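Local coordinates for putative Lipoprotein (Shewanella oneidensis, PDB 3U24), which is of unknown function but binds zinc and belongs to the DUF885 family of the Peptidase_MA clan, consistent with a relation to zinc metallopeptidases, at residues 31-36 against 429-434; 35-40 against 47-52; 73-78 against 100-105; 90-95 against 556-561. All blocks are in the same frame, centred on the assembly; numbering follows the deposited sequence.

Interactions 1 and 2 start from the same helix, 25-39, and touch each other where Leu431 meets Trp37 and Ser47. Interactions 3 and 4 share helix 88-111. The touching residues of interaction 4 are all buried, and its contact is purely apolar. Interactions 1 to 3 are partly buried. Interaction 1 is also apolar, but interaction 2 sets an indole among polar and aliphatic groups, and interaction 3 mixes leucine with glutamine and serine. Polar links join them too: Asp35 to Gln74 between 1 and 3, and Lys429 to the Tyr558 carbonyl and Asn434 N to Ser560 O between 1 and 4. Zinc ions sit beside interactions 1, 2 and 4.

Interaction 1 (31-36 against 429-434); sequences AFIDDL and KSLFGN. With ZN (zinc ion), chain H.
Ile33 and Leu431 mark the closest backbone approach, with their CA atoms 9.6 Å apart, so side chains alone bridge helix 25-39 and helix 427-432. This is apolar helix-helix packing within the largely helical DUF885 fold. Phe432 is the centre of it. Its ring receives Ile33 CD1 at the edge, in the ring plane, with CD1 3.7 Å from CE2 of Phe432. Leu36 comes from the same helix and sets its CD2 3.5 Å from Phe432 CZ, at an oblique approach. The Leu36 branch gets there because CG lies anti to the backbone N (chi1 -173°), which sends the side chain out toward the ring. Leu431 does two jobs. Its CB covers one face of the Phe432 ring, over the centre, while its CD1 meets Ile33 CD1 tip to tip at 3.8 Å. Ile33 also packs on Tyr369, and Phe432 on Leu100 of helix 88-111. Asp35 lies on the opposite side of helix 25-39. Its OD2 accepts hydrogen bonds from Gln74 NE2 and from a water, and its OD1 binds a zinc ion at 2.3 Å.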
loop_
_atom_site.group_PDB
_atom_site.type_symbol
_atom_site.label_atom_id
_atom_site.label_comp_id
_atom_site.label_asym_id
_atom_site.label_seq_id
_atom_site.Cartn_x
_atom_site.Cartn_y
_atom_site.Cartn_z
ATOM N N ALA A 31 -24.409 -5.909 9.658
ATOM C CA ALA A 31 -24.884 -7.107 8.962
ATOM C C ALA A 31 -24.133 -7.317 7.650
ATOM O O ALA A 31 -23.896 -8.439 7.243
ATOM C CB ALA A 31 -26.379 -7.028 8.703
ATOM N N PHE A 32 -23.754 -6.241 6.989
ATOM C CA PHE A 32 -23.015 -6.358 5.762
ATOM C C PHE A 32 -21.650 -7.040 5.996
ATOM O O PHE A 32 -21.251 -7.943 5.280
ATOM C CB PHE A 32 -22.792 -4.975 5.139
ATOM C CG PHE A 32 -21.840 -4.999 3.996
ATOM C CD1 PHE A 32 -22.247 -5.433 2.783
ATOM C CD2 PHE A 32 -20.533 -4.645 4.167
ATOM C CE1 PHE A 32 -21.386 -5.500 1.718
ATOM C CE2 PHE A 32 -19.648 -4.702 3.118
ATOM C CZ PHE A 32 -20.083 -5.142 1.892
ATOM N N ILE A 33 -20.908 -6.551 6.970
ATOM C CA ILE A 33 -19.625 -7.142 7.335
ATOM C C ILE A 33 -19.833 -8.598 7.754
ATOM O O ILE A 33 -19.112 -9.484 7.295
ATOM C CB ILE A 33 -18.919 -6.317 8.445
ATOM C CG1 ILE A 33 -18.517 -4.923 7.898
ATOM C CG2 ILE A 33 -17.718 -7.063 9.041
ATOM C CD1 ILE A 33 -17.767 -5.006 6.587
ATOM N N ASP A 34 -20.833 -8.876 8.581
ATOM C CA ASP A 34 -21.120 -10.270 8.874
ATOM C C ASP A 34 -21.349 -11.132 7.625
ATOM O O ASP A 34 -20.805 -12.233 7.536
ATOM C CB ASP A 34 -22.276 -10.391 9.825
ATOM C CG ASP A 34 -21.909 -9.953 11.242
ATOM O OD1 ASP A 34 -20.689 -9.847 11.547
ATOM O OD2 ASP A 34 -22.850 -9.723 12.040
ATOM N N ASP A 35 -22.096 -10.614 6.652
ATOM C CA ASP A 35 -22.340 -11.349 5.449
ATOM C C ASP A 35 -21.098 -11.472 4.610
ATOM O O ASP A 35 -20.920 -12.482 3.970
ATOM C CB ASP A 35 -23.436 -10.693 4.612
ATOM C CG ASP A 35 -24.792 -10.797 5.272
ATOM O OD1 ASP A 35 -24.906 -11.649 6.169
ATOM O OD2 ASP A 35 -25.733 -10.032 4.914
ATOM N N LEU A 36 -20.247 -10.453 4.605
ATOM C CA LEU A 36 -19.022 -10.513 3.831
ATOM C C LEU A 36 -18.160 -11.624 4.380
ATOM O O LEU A 36 -17.614 -12.373 3.616
ATOM C CB LEU A 36 -18.265 -9.186 3.834
ATOM C CG LEU A 36 -17.057 -9.094 2.916
ATOM C CD1 LEU A 36 -17.440 -9.310 1.465
ATOM C CD2 LEU A 36 -16.317 -7.769 3.157
ATOM N N LYS A 429 -14.544 1.871 7.512
ATOM C CA LYS A 429 -13.369 2.661 7.163
ATOM C C LYS A 429 -12.099 1.958 7.544
ATOM O O LYS A 429 -11.113 2.072 6.832
ATOM C CB LYS A 429 -13.359 4.034 7.834
ATOM C CG LYS A 429 -14.488 4.949 7.419
ATOM C CD LYS A 429 -14.199 6.398 7.815
ATOM C CE LYS A 429 -14.161 6.593 9.318
ATOM N NZ LYS A 429 -14.664 7.949 9.636
ATOM N N SER A 430 -12.095 1.254 8.671
ATOM C CA SER A 430 -10.896 0.545 9.094
ATOM C C SER A 430 -10.569 -0.572 8.105
ATOM O O SER A 430 -9.444 -0.722 7.737
ATOM C CB SER A 430 -11.044 -0.004 10.515
ATOM O OG SER A 430 -11.124 1.065 11.436
ATOM N N LEU A 431 -11.577 -1.288 7.612
ATOM C CA LEU A 431 -11.361 -2.367 6.657
ATOM C C LEU A 431 -11.146 -1.904 5.230
ATOM O O LEU A 431 -10.356 -2.492 4.503
ATOM C CB LEU A 431 -12.548 -3.324 6.691
ATOM C CG LEU A 431 -12.841 -4.029 8.015
ATOM C CD1 LEU A 431 -14.188 -4.775 7.970
ATOM C CD2 LEU A 431 -11.715 -4.975 8.381
ATOM N N PHE A 432 -11.857 -0.874 4.789
ATOM C CA PHE A 432 -11.893 -0.569 3.360
ATOM C C PHE A 432 -11.591 0.852 3.051
ATOM O O PHE A 432 -12.077 1.368 2.059
ATOM C CB PHE A 432 -13.257 -0.880 2.765
ATOM C CG PHE A 432 -13.724 -2.238 3.076
ATOM C CD1 PHE A 432 -13.008 -3.320 2.649
ATOM C CD2 PHE A 432 -14.850 -2.435 3.802
ATOM C CE1 PHE A 432 -13.416 -4.596 2.958
ATOM C CE2 PHE A 432 -15.283 -3.706 4.114
ATOM C CZ PHE A 432 -14.546 -4.790 3.720
ATOM N N GLY A 433 -10.730 1.455 3.854
ATOM C CA GLY A 433 -10.394 2.868 3.708
ATOM C C GLY A 433 -9.502 3.137 2.520
ATOM O O GLY A 433 -8.981 2.229 1.934
ATOM N N ASN A 434 -9.316 4.404 2.193
ATOM C CA ASN A 434 -8.690 4.792 0.924
ATOM C C ASN A 434 -7.222 5.028 1.093
ATOM O O ASN A 434 -6.824 5.924 1.792
ATOM C CB ASN A 434 -9.405 6.055 0.412
ATOM C CG ASN A 434 -8.940 6.499 -0.932
ATOM O OD1 ASN A 434 -8.147 7.433 -1.038
ATOM N ND2 ASN A 434 -9.440 5.863 -1.971
HETATM ZN ZN ZN H . -26.814 -12.272 7.276
HETATM O O HOH W 1 -26.328 -10.322 8.467
HETATM O O HOH W 2 -28.517 -10.577 6.418
#

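Interaction 2 (35-40 against 47-52); sequences DLWQLS and SGKHVN. With ZN (zinc ion), chain H; ZN (zinc ion), chain B; EDO (1,2-ethanediol), chain X.
Trp37 runs its side chain along the 47-52 segment, and each part of it meets a different residue. At the base, CB lies 3.9 Å from Val51 CG1, and the two side chains cross at about a right angle. The other Val51 branch, CG2, rests near the Trp37 carbonyl O. Further out, CD1 of the pyrrole ring is 3.8 Å from Lys49 CD. Here the aliphatic part of Lys49 crosses the indole, while the end of its chain leads away. NE1 donates a hydrogen bond to Tyr369 OH, which fixes how the ring is turned. At the far end, CH2 of Trp37 meets Ser47 OG at 3.4 Å, and CZ2 is 3.9 Å from Ser47 CB. That hydroxyl is hydrogen-bonded to the carbonyl of Trp43. Chi1 of -63° places CG anti to the carbonyl carbon and aims the indole at these partners. With the indole cut back to an alanine, Ser47, Lys49 and Val51 would probably lose their shared packing surface, and Tyr369 OH its N-H donor. Gly48 ends helix 41-47 with a Schellman motif and a positive phi. Beyond it, His50 sits at the centre of an inverse gamma turn and binds a zinc ion through NE2 at 2.2 Å, with Glu133 as a second protein ligand. From helix 25-39 the indole reaches over helix 41-47, where it meets the Trp43 ring and Ala44, and Leu431 of helix 427-432 also touches it.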
loop_
_atom_site.group_PDB
_atom_site.type_symbol
_atom_site.label_atom_id
_atom_site.label_comp_id
_atom_site.label_asym_id
_atom_site.label_seq_id
_atom_site.Cartn_x
_atom_site.Cartn_y
_atom_site.Cartn_z
ATOM N N ASP A 35 -22.096 -10.614 6.652
ATOM C CA ASP A 35 -22.340 -11.349 5.449
ATOM C C ASP A 35 -21.098 -11.472 4.610
ATOM O O ASP A 35 -20.920 -12.482 3.970
ATOM C CB ASP A 35 -23.436 -10.693 4.612
ATOM C CG ASP A 35 -24.792 -10.797 5.272
ATOM O OD1 ASP A 35 -24.906 -11.649 6.169
ATOM O OD2 ASP A 35 -25.733 -10.032 4.914
ATOM N N LEU A 36 -20.247 -10.453 4.605
ATOM C CA LEU A 36 -19.022 -10.513 3.831
ATOM C C LEU A 36 -18.160 -11.624 4.380
ATOM O O LEU A 36 -17.614 -12.373 3.616
ATOM C CB LEU A 36 -18.265 -9.186 3.834
ATOM C CG LEU A 36 -17.057 -9.094 2.916
ATOM C CD1 LEU A 36 -17.440 -9.310 1.465
ATOM C CD2 LEU A 36 -16.317 -7.769 3.157
ATOM N N TRP A 37 -18.088 -11.757 5.697
ATOM C CA TRP A 37 -17.275 -12.789 6.300
ATOM C C TRP A 37 -17.805 -14.207 6.136
ATOM O O TRP A 37 -17.013 -15.164 6.074
ATOM C CB TRP A 37 -17.055 -12.512 7.763
ATOM C CG TRP A 37 -16.302 -11.258 8.119
ATOM C CD1 TRP A 37 -16.307 -10.647 9.349
ATOM C CD2 TRP A 37 -15.414 -10.439 7.284
ATOM N NE1 TRP A 37 -15.494 -9.562 9.345
ATOM C CE2 TRP A 37 -14.933 -9.377 8.143
ATOM C CE3 TRP A 37 -14.969 -10.487 5.967
ATOM C CZ2 TRP A 37 -14.080 -8.388 7.689
ATOM C CZ3 TRP A 37 -14.085 -9.484 5.514
ATOM C CH2 TRP A 37 -13.658 -8.462 6.360
ATOM N N GLN A 38 -19.111 -14.346 6.032
ATOM C CA GLN A 38 -19.755 -15.618 5.715
ATOM C C GLN A 38 -19.460 -16.041 4.284
ATOM O O GLN A 38 -19.303 -17.209 4.033
ATOM C CB GLN A 38 -21.270 -15.496 5.950
ATOM C CG GLN A 38 -22.140 -16.638 5.449
ATOM C CD GLN A 38 -23.610 -16.490 5.917
ATOM O OE1 GLN A 38 -24.462 -15.928 5.196
ATOM N NE2 GLN A 38 -23.900 -16.952 7.151
ATOM N N LEU A 39 -19.402 -15.084 3.353
ATOM C CA LEU A 39 -19.021 -15.350 1.969
ATOM C C LEU A 39 -17.552 -15.675 1.847
ATOM O O LEU A 39 -17.174 -16.537 1.060
ATOM C CB LEU A 39 -19.310 -14.140 1.079
ATOM C CG LEU A 39 -18.739 -14.156 -0.335
ATOM C CD1 LEU A 39 -19.546 -15.105 -1.211
ATOM C CD2 LEU A 39 -18.694 -12.754 -0.905
ATOM N N SER A 40 -16.713 -14.969 2.593
ATOM C CA SER A 40 -15.259 -15.154 2.493
ATOM C C SER A 40 -14.581 -15.198 3.860
ATOM O O SER A 40 -14.065 -14.214 4.392
ATOM C CB SER A 40 -14.691 -14.029 1.668
ATOM O OG SER A 40 -13.303 -14.133 1.677
ATOM N N SER A 47 -8.431 -10.008 7.919
ATOM C CA SER A 47 -8.833 -8.783 8.615
ATOM C C SER A 47 -8.713 -8.913 10.126
ATOM O O SER A 47 -8.858 -7.939 10.870
ATOM C CB SER A 47 -10.259 -8.421 8.225
ATOM O OG SER A 47 -10.311 -8.247 6.812
ATOM N N GLY A 48 -8.457 -10.129 10.594
ATOM C CA GLY A 48 -8.203 -10.343 12.005
ATOM C C GLY A 48 -9.397 -10.939 12.699
ATOM O O GLY A 48 -9.433 -10.976 13.937
ATOM N N LYS A 49 -10.386 -11.417 11.944
ATOM C CA LYS A 49 -11.522 -12.083 12.578
ATOM C C LYS A 49 -11.631 -13.525 12.086
ATOM O O LYS A 49 -11.819 -13.797 10.886
ATOM C CB LYS A 49 -12.833 -11.327 12.333
ATOM C CG LYS A 49 -13.907 -11.684 13.355
ATOM C CD LYS A 49 -15.277 -11.146 13.011
ATOM C CE LYS A 49 -16.346 -11.724 13.938
ATOM N NZ LYS A 49 -15.962 -11.612 15.368
ATOM N N HIS A 50 -11.550 -14.439 13.044
ATOM C CA HIS A 50 -11.450 -15.878 12.791
ATOM C C HIS A 50 -12.813 -16.485 12.776
ATOM O O HIS A 50 -13.185 -17.143 13.711
ATOM C CB HIS A 50 -10.562 -16.540 13.875
ATOM C CG HIS A 50 -9.140 -16.052 13.833
ATOM N ND1 HIS A 50 -8.172 -16.703 13.165
ATOM C CD2 HIS A 50 -8.563 -14.876 14.309
ATOM C CE1 HIS A 50 -7.027 -15.996 13.223
ATOM N NE2 HIS A 50 -7.267 -14.879 13.911
ATOM N N VAL A 51 -13.569 -16.271 11.714
ATOM C CA VAL A 51 -14.940 -16.761 11.651
ATOM C C VAL A 51 -14.969 -18.245 11.281
ATOM O O VAL A 51 -15.803 -18.984 11.812
ATOM C CB VAL A 51 -15.789 -15.983 10.638
ATOM C CG1 VAL A 51 -15.631 -14.505 10.845
ATOM C CG2 VAL A 51 -15.312 -16.289 9.256
ATOM N N ASN A 52 -14.085 -18.692 10.382
ATOM C CA ASN A 52 -14.052 -20.109 10.016
ATOM C C ASN A 52 -12.738 -20.441 9.330
ATOM O O ASN A 52 -12.664 -20.604 8.118
ATOM C CB ASN A 52 -15.283 -20.438 9.143
ATOM C CG ASN A 52 -15.536 -21.930 8.976
ATOM O OD1 ASN A 52 -16.514 -22.303 8.358
ATOM N ND2 ASN A 52 -14.635 -22.772 9.452
HETATM ZN ZN ZN H . -26.814 -12.272 7.276
HETATM ZN ZN ZN B . -5.778 -13.416 14.521
HETATM C C1 EDO X . -18.329 -20.433 6.145
HETATM O O1 EDO X . -19.049 -20.383 4.916
HETATM C C2 EDO X . -18.529 -19.120 6.879
HETATM O O2 EDO X . -18.971 -19.418 8.211
HETATM O O HOH W 2 -28.517 -10.577 6.418
HETATM O O HOH W 3 -5.297 -13.150 12.654
HETATM O O HOH W 4 -6.826 -12.111 16.329
HETATM O O HOH W 5 -6.440 -14.257 16.523
HETATM O O HOH W 1 -26.328 -10.322 8.467
#

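Interaction 3 (73-78 against 100-105); sequences AQQAKL and LLSSMA
On the helix that Gln75 leans against, the carbonyl O of Leu100 is gripped by two donors. The backbone N of Met104, a selenomethionine, reaches Leu100 O at 2.9 Å. Ser103 OG donates to the same oxygen, also at 2.9 Å, tilted 32° from the carbonyl plane. Next to this turn, Leu101 carries the contact. Its CD1 lies 3.7 Å from Gln74 CB and at the same distance from the backbone N of Gln75. Gln75 CG adds to this cover, 3.9 Å from CD1 of Leu101. The two side chains slide past each other in opposite directions. Helices 61-79 and 88-111 follow each other in the chain and form an antiparallel helical hairpin; the short segments lie at 154° with their axes 10.6 Å apart. Beyond CG the Gln75 chain is extended, and its amide ends near Ser102 OG. A water lies between them, but its distance to the amide is too short to trust. Losing the long chain of Gln75 to an alanine is likely to uncover one flank of Leu101 and take the amide away from Ser102. Gln74 bends at chi2 (-63°), which turns its amide away from Leu101 and toward Asp35 on helix 25-39, beside Phe32.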
loop_
_atom_site.group_PDB
_atom_site.type_symbol
_atom_site.label_atom_id
_atom_site.label_comp_id
_atom_site.label_asym_id
_atom_site.label_seq_id
_atom_site.Cartn_x
_atom_site.Cartn_y
_atom_site.Cartn_z
ATOM N N ALA A 73 -27.504 -8.774 -3.848
ATOM C CA ALA A 73 -28.379 -8.661 -2.681
ATOM C C ALA A 73 -27.957 -7.491 -1.776
ATOM O O ALA A 73 -28.824 -6.823 -1.183
ATOM C CB ALA A 73 -28.417 -9.965 -1.859
ATOM N N GLN A 74 -26.655 -7.247 -1.632
ATOM C CA GLN A 74 -26.220 -6.182 -0.717
ATOM C C GLN A 74 -26.446 -4.842 -1.367
ATOM O O GLN A 74 -26.889 -3.884 -0.708
ATOM C CB GLN A 74 -24.793 -6.321 -0.287
ATOM C CG GLN A 74 -24.497 -7.615 0.441
ATOM C CD GLN A 74 -25.245 -7.761 1.753
ATOM O OE1 GLN A 74 -25.526 -6.770 2.435
ATOM N NE2 GLN A 74 -25.577 -8.993 2.095
ATOM N N GLN A 75 -26.197 -4.762 -2.662
ATOM C CA GLN A 75 -26.567 -3.536 -3.378
ATOM C C GLN A 75 -28.040 -3.191 -3.228
ATOM O O GLN A 75 -28.364 -2.023 -3.044
ATOM C CB GLN A 75 -26.258 -3.631 -4.865
ATOM C CG GLN A 75 -24.826 -3.255 -5.174
ATOM C CD GLN A 75 -24.445 -3.559 -6.611
ATOM O OE1 GLN A 75 -25.115 -4.356 -7.325
ATOM N NE2 GLN A 75 -23.380 -2.924 -7.054
ATOM N N ALA A 76 -28.927 -4.186 -3.283
ATOM C CA ALA A 76 -30.373 -3.886 -3.192
ATOM C C ALA A 76 -30.736 -3.435 -1.762
ATOM O O ALA A 76 -31.580 -2.567 -1.600
ATOM C CB ALA A 76 -31.251 -5.052 -3.655
ATOM N N LYS A 77 -30.048 -3.967 -0.752
ATOM C CA LYS A 77 -30.209 -3.495 0.622
ATOM C C LYS A 77 -29.691 -2.055 0.794
ATOM O O LYS A 77 -30.333 -1.230 1.458
ATOM C CB LYS A 77 -29.481 -4.408 1.598
ATOM C CG LYS A 77 -30.147 -5.755 1.803
ATOM C CD LYS A 77 -29.279 -6.660 2.683
ATOM C CE LYS A 77 -30.024 -7.919 3.130
ATOM N NZ LYS A 77 -29.121 -8.814 3.909
ATOM N N LEU A 78 -28.559 -1.744 0.162
ATOM C CA LEU A 78 -28.031 -0.393 0.182
ATOM C C LEU A 78 -29.019 0.604 -0.349
ATOM O O LEU A 78 -29.177 1.677 0.234
ATOM C CB LEU A 78 -26.785 -0.220 -0.684
ATOM C CG LEU A 78 -25.411 -0.112 -0.101
ATOM C CD1 LEU A 78 -24.404 0.361 -1.190
ATOM C CD2 LEU A 78 -25.407 0.774 1.124
ATOM N N LEU A 100 -16.897 -0.743 -3.084
ATOM C CA LEU A 100 -16.356 -2.077 -2.910
ATOM C C LEU A 100 -17.218 -3.104 -3.671
ATOM O O LEU A 100 -16.693 -3.966 -4.400
ATOM C CB LEU A 100 -16.296 -2.446 -1.429
ATOM C CG LEU A 100 -15.857 -3.871 -1.092
ATOM C CD1 LEU A 100 -14.368 -3.998 -1.384
ATOM C CD2 LEU A 100 -16.218 -4.157 0.360
ATOM N N LEU A 101 -18.535 -3.004 -3.517
ATOM C CA LEU A 101 -19.433 -3.906 -4.221
ATOM C C LEU A 101 -19.267 -3.800 -5.755
ATOM O O LEU A 101 -19.129 -4.819 -6.450
ATOM C CB LEU A 101 -20.908 -3.727 -3.765
ATOM C CG LEU A 101 -21.258 -4.154 -2.314
ATOM C CD1 LEU A 101 -22.697 -3.778 -1.917
ATOM C CD2 LEU A 101 -21.001 -5.640 -2.073
ATOM N N SER A 102 -19.271 -2.596 -6.298
ATOM C CA SER A 102 -19.142 -2.450 -7.738
ATOM C C SER A 102 -17.816 -3.004 -8.207
ATOM O O SER A 102 -17.722 -3.610 -9.253
ATOM C CB SER A 102 -19.283 -0.979 -8.177
ATOM O OG SER A 102 -20.607 -0.547 -7.950
ATOM N N SER A 103 -16.778 -2.809 -7.438
ATOM C CA SER A 103 -15.488 -3.276 -7.886
ATOM C C SER A 103 -15.346 -4.794 -7.795
ATOM O O SER A 103 -14.672 -5.374 -8.606
ATOM C CB SER A 103 -14.373 -2.571 -7.146
ATOM O OG SER A 103 -14.302 -3.075 -5.848
HETATM N N MSE A 104 -15.980 -5.426 -6.831
HETATM C CA MSE A 104 -16.055 -6.908 -6.799
HETATM C C MSE A 104 -16.701 -7.483 -8.054
HETATM O O MSE A 104 -16.151 -8.412 -8.673
HETATM C CB MSE A 104 -16.761 -7.447 -5.548
HETATM C CG MSE A 104 -15.986 -7.184 -4.234
HETATM SE SE MSE A 104 -17.059 -7.424 -2.591
HETATM C CE MSE A 104 -17.475 -9.311 -2.874
ATOM N N ALA A 105 -17.856 -6.941 -8.429
ATOM C CA ALA A 105 -18.570 -7.392 -9.605
ATOM C C ALA A 105 -17.699 -7.224 -10.850
ATOM O O ALA A 105 -17.608 -8.122 -11.694
ATOM C CB ALA A 105 -19.895 -6.649 -9.765
HETATM O O HOH W 6 -22.654 -0.956 -5.837
#

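Interaction 4 (90-95 against 556-561); sequences ETIDYH and LSYGSA. With ZN (zinc ion), chain C.
Ile92 joins helix 88-111 to the 556-561 loop through Ala561 and Tyr558, one turn before a zinc-binding histidine. Thr91 comes first, with a carbonyl O that serves two donors of His95. The backbone N of His95 and its ring ND1 reach Thr91 O from opposite faces of the carbonyl plane. The ND1 bond is 2.8 Å long and nearly straight at 167°. Ile92 then points at the loop. Its CG2, anti to the backbone N, meets Ala561 CB at 3.7 Å. Its CD1 crosses to Tyr558, 3.9 Å from the ring atom CD1 and close to CB. Asp93 turns elsewhere and pairs through OD1 with Ser426 OG. Tyr94 sets CD1 over one face of the His95 ring, toward the rim. His95 binds the zinc ion through NE2 at 2.0 Å, and a water is a further ligand. The ND1 bond to Thr91 O probably helps fix the turn of the imidazole, with NE2 facing the zinc. In the loop, the Tyr558 carbonyl accepts from Lys429 NZ. The arrangement is apolar helix-to-loop packing that ties an early helix to the connection before the last helix, 563-571, of this mostly helical fold.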
loop_
_atom_site.group_PDB
_atom_site.type_symbol
_atom_site.label_atom_id
_atom_site.label_comp_id
_atom_site.label_asym_id
_atom_site.label_seq_id
_atom_site.Cartn_x
_atom_site.Cartn_y
_atom_site.Cartn_z
ATOM N N GLU A 90 -21.751 7.812 8.247
ATOM C CA GLU A 90 -22.566 6.825 7.580
ATOM C C GLU A 90 -22.498 7.008 6.062
ATOM O O GLU A 90 -22.477 6.017 5.314
ATOM C CB GLU A 90 -23.998 6.897 8.070
ATOM C CG GLU A 90 -24.189 6.379 9.486
ATOM C CD GLU A 90 -25.564 6.672 10.026
ATOM O OE1 GLU A 90 -26.244 7.544 9.410
ATOM O OE2 GLU A 90 -25.976 6.047 11.060
ATOM N N THR A 91 -22.416 8.256 5.597
ATOM C CA THR A 91 -22.389 8.470 4.155
ATOM C C THR A 91 -21.042 8.015 3.588
ATOM O O THR A 91 -20.967 7.437 2.515
ATOM C CB THR A 91 -22.792 9.917 3.744
ATOM O OG1 THR A 91 -23.012 9.931 2.324
ATOM C CG2 THR A 91 -21.740 10.919 4.057
ATOM N N ILE A 92 -19.985 8.208 4.350
ATOM C CA ILE A 92 -18.664 7.638 3.978
ATOM C C ILE A 92 -18.724 6.113 3.892
ATOM O O ILE A 92 -18.360 5.538 2.861
ATOM C CB ILE A 92 -17.545 8.115 4.908
ATOM C CG1 ILE A 92 -17.320 9.630 4.675
ATOM C CG2 ILE A 92 -16.267 7.305 4.650
ATOM C CD1 ILE A 92 -16.625 10.330 5.827
ATOM N N ASP A 93 -19.255 5.470 4.927
ATOM C CA ASP A 93 -19.446 4.023 4.889
ATOM C C ASP A 93 -20.327 3.564 3.707
ATOM O O ASP A 93 -20.020 2.551 3.051
ATOM C CB ASP A 93 -20.002 3.503 6.217
ATOM C CG ASP A 93 -19.004 3.677 7.382
ATOM O OD1 ASP A 93 -17.860 4.096 7.114
ATOM O OD2 ASP A 93 -19.362 3.413 8.549
ATOM N N TYR A 94 -21.398 4.309 3.437
ATOM C CA TYR A 94 -22.297 3.981 2.351
ATOM C C TYR A 94 -21.486 3.921 1.055
ATOM O O TYR A 94 -21.549 2.931 0.332
ATOM C CB TYR A 94 -23.431 5.025 2.226
ATOM C CG TYR A 94 -24.418 4.762 1.116
ATOM C CD1 TYR A 94 -24.076 4.950 -0.205
ATOM C CD2 TYR A 94 -25.714 4.340 1.396
ATOM C CE1 TYR A 94 -24.982 4.699 -1.220
ATOM C CE2 TYR A 94 -26.627 4.125 0.384
ATOM C CZ TYR A 94 -26.242 4.292 -0.924
ATOM O OH TYR A 94 -27.139 4.064 -1.946
ATOM N N HIS A 95 -20.716 4.976 0.786
ATOM C CA HIS A 95 -19.971 5.050 -0.448
ATOM C C HIS A 95 -18.841 4.034 -0.558
ATOM O O HIS A 95 -18.612 3.449 -1.630
ATOM C CB HIS A 95 -19.505 6.480 -0.703
ATOM C CG HIS A 95 -20.611 7.378 -1.098
ATOM N ND1 HIS A 95 -21.453 7.968 -0.180
ATOM C CD2 HIS A 95 -21.079 7.734 -2.344
ATOM C CE1 HIS A 95 -22.367 8.699 -0.832
ATOM N NE2 HIS A 95 -22.126 8.576 -2.156
ATOM N N LEU A 556 -8.733 16.067 8.700
ATOM C CA LEU A 556 -8.381 14.812 9.310
ATOM C C LEU A 556 -9.530 14.192 10.111
ATOM O O LEU A 556 -9.395 13.066 10.571
ATOM C CB LEU A 556 -7.166 14.959 10.210
ATOM C CG LEU A 556 -5.879 15.429 9.548
ATOM C CD1 LEU A 556 -4.890 15.950 10.570
ATOM C CD2 LEU A 556 -5.292 14.302 8.698
ATOM N N SER A 557 -10.667 14.858 10.221
ATOM C CA SER A 557 -11.712 14.409 11.157
ATOM C C SER A 557 -12.567 13.320 10.553
ATOM O O SER A 557 -13.240 12.645 11.277
ATOM C CB SER A 557 -12.635 15.564 11.602
ATOM O OG SER A 557 -13.364 16.122 10.512
ATOM N N TYR A 558 -12.510 13.122 9.243
ATOM C CA TYR A 558 -13.328 12.122 8.568
ATOM C C TYR A 558 -12.667 10.738 8.501
ATOM O O TYR A 558 -13.300 9.766 8.087
ATOM C CB TYR A 558 -13.629 12.617 7.141
ATOM C CG TYR A 558 -14.411 13.909 7.129
ATOM C CD1 TYR A 558 -15.794 13.892 7.189
ATOM C CD2 TYR A 558 -13.783 15.122 7.115
ATOM C CE1 TYR A 558 -16.522 15.051 7.194
ATOM C CE2 TYR A 558 -14.507 16.299 7.121
ATOM C CZ TYR A 558 -15.869 16.251 7.147
ATOM O OH TYR A 558 -16.609 17.411 7.171
ATOM N N GLY A 559 -11.405 10.645 8.898
ATOM C CA GLY A 559 -10.660 9.398 8.744
ATOM C C GLY A 559 -10.303 9.130 7.286
ATOM O O GLY A 559 -10.340 10.026 6.442
ATOM N N SER A 560 -10.037 7.867 6.991
ATOM C CA SER A 560 -9.463 7.440 5.721
ATOM C C SER A 560 -10.484 7.332 4.553
ATOM O O SER A 560 -10.537 6.345 3.841
ATOM C CB SER A 560 -8.737 6.103 5.978
ATOM O OG SER A 560 -7.780 6.281 7.071
ATOM N N ALA A 561 -11.290 8.364 4.375
ATOM C CA ALA A 561 -12.219 8.436 3.267
ATOM C C ALA A 561 -11.438 8.989 2.082
ATOM O O ALA A 561 -10.470 9.695 2.268
ATOM C CB ALA A 561 -13.409 9.359 3.560
HETATM ZN ZN ZN C . -23.281 9.355 -3.571
HETATM O O HOH W 7 -24.685 11.269 -2.681
#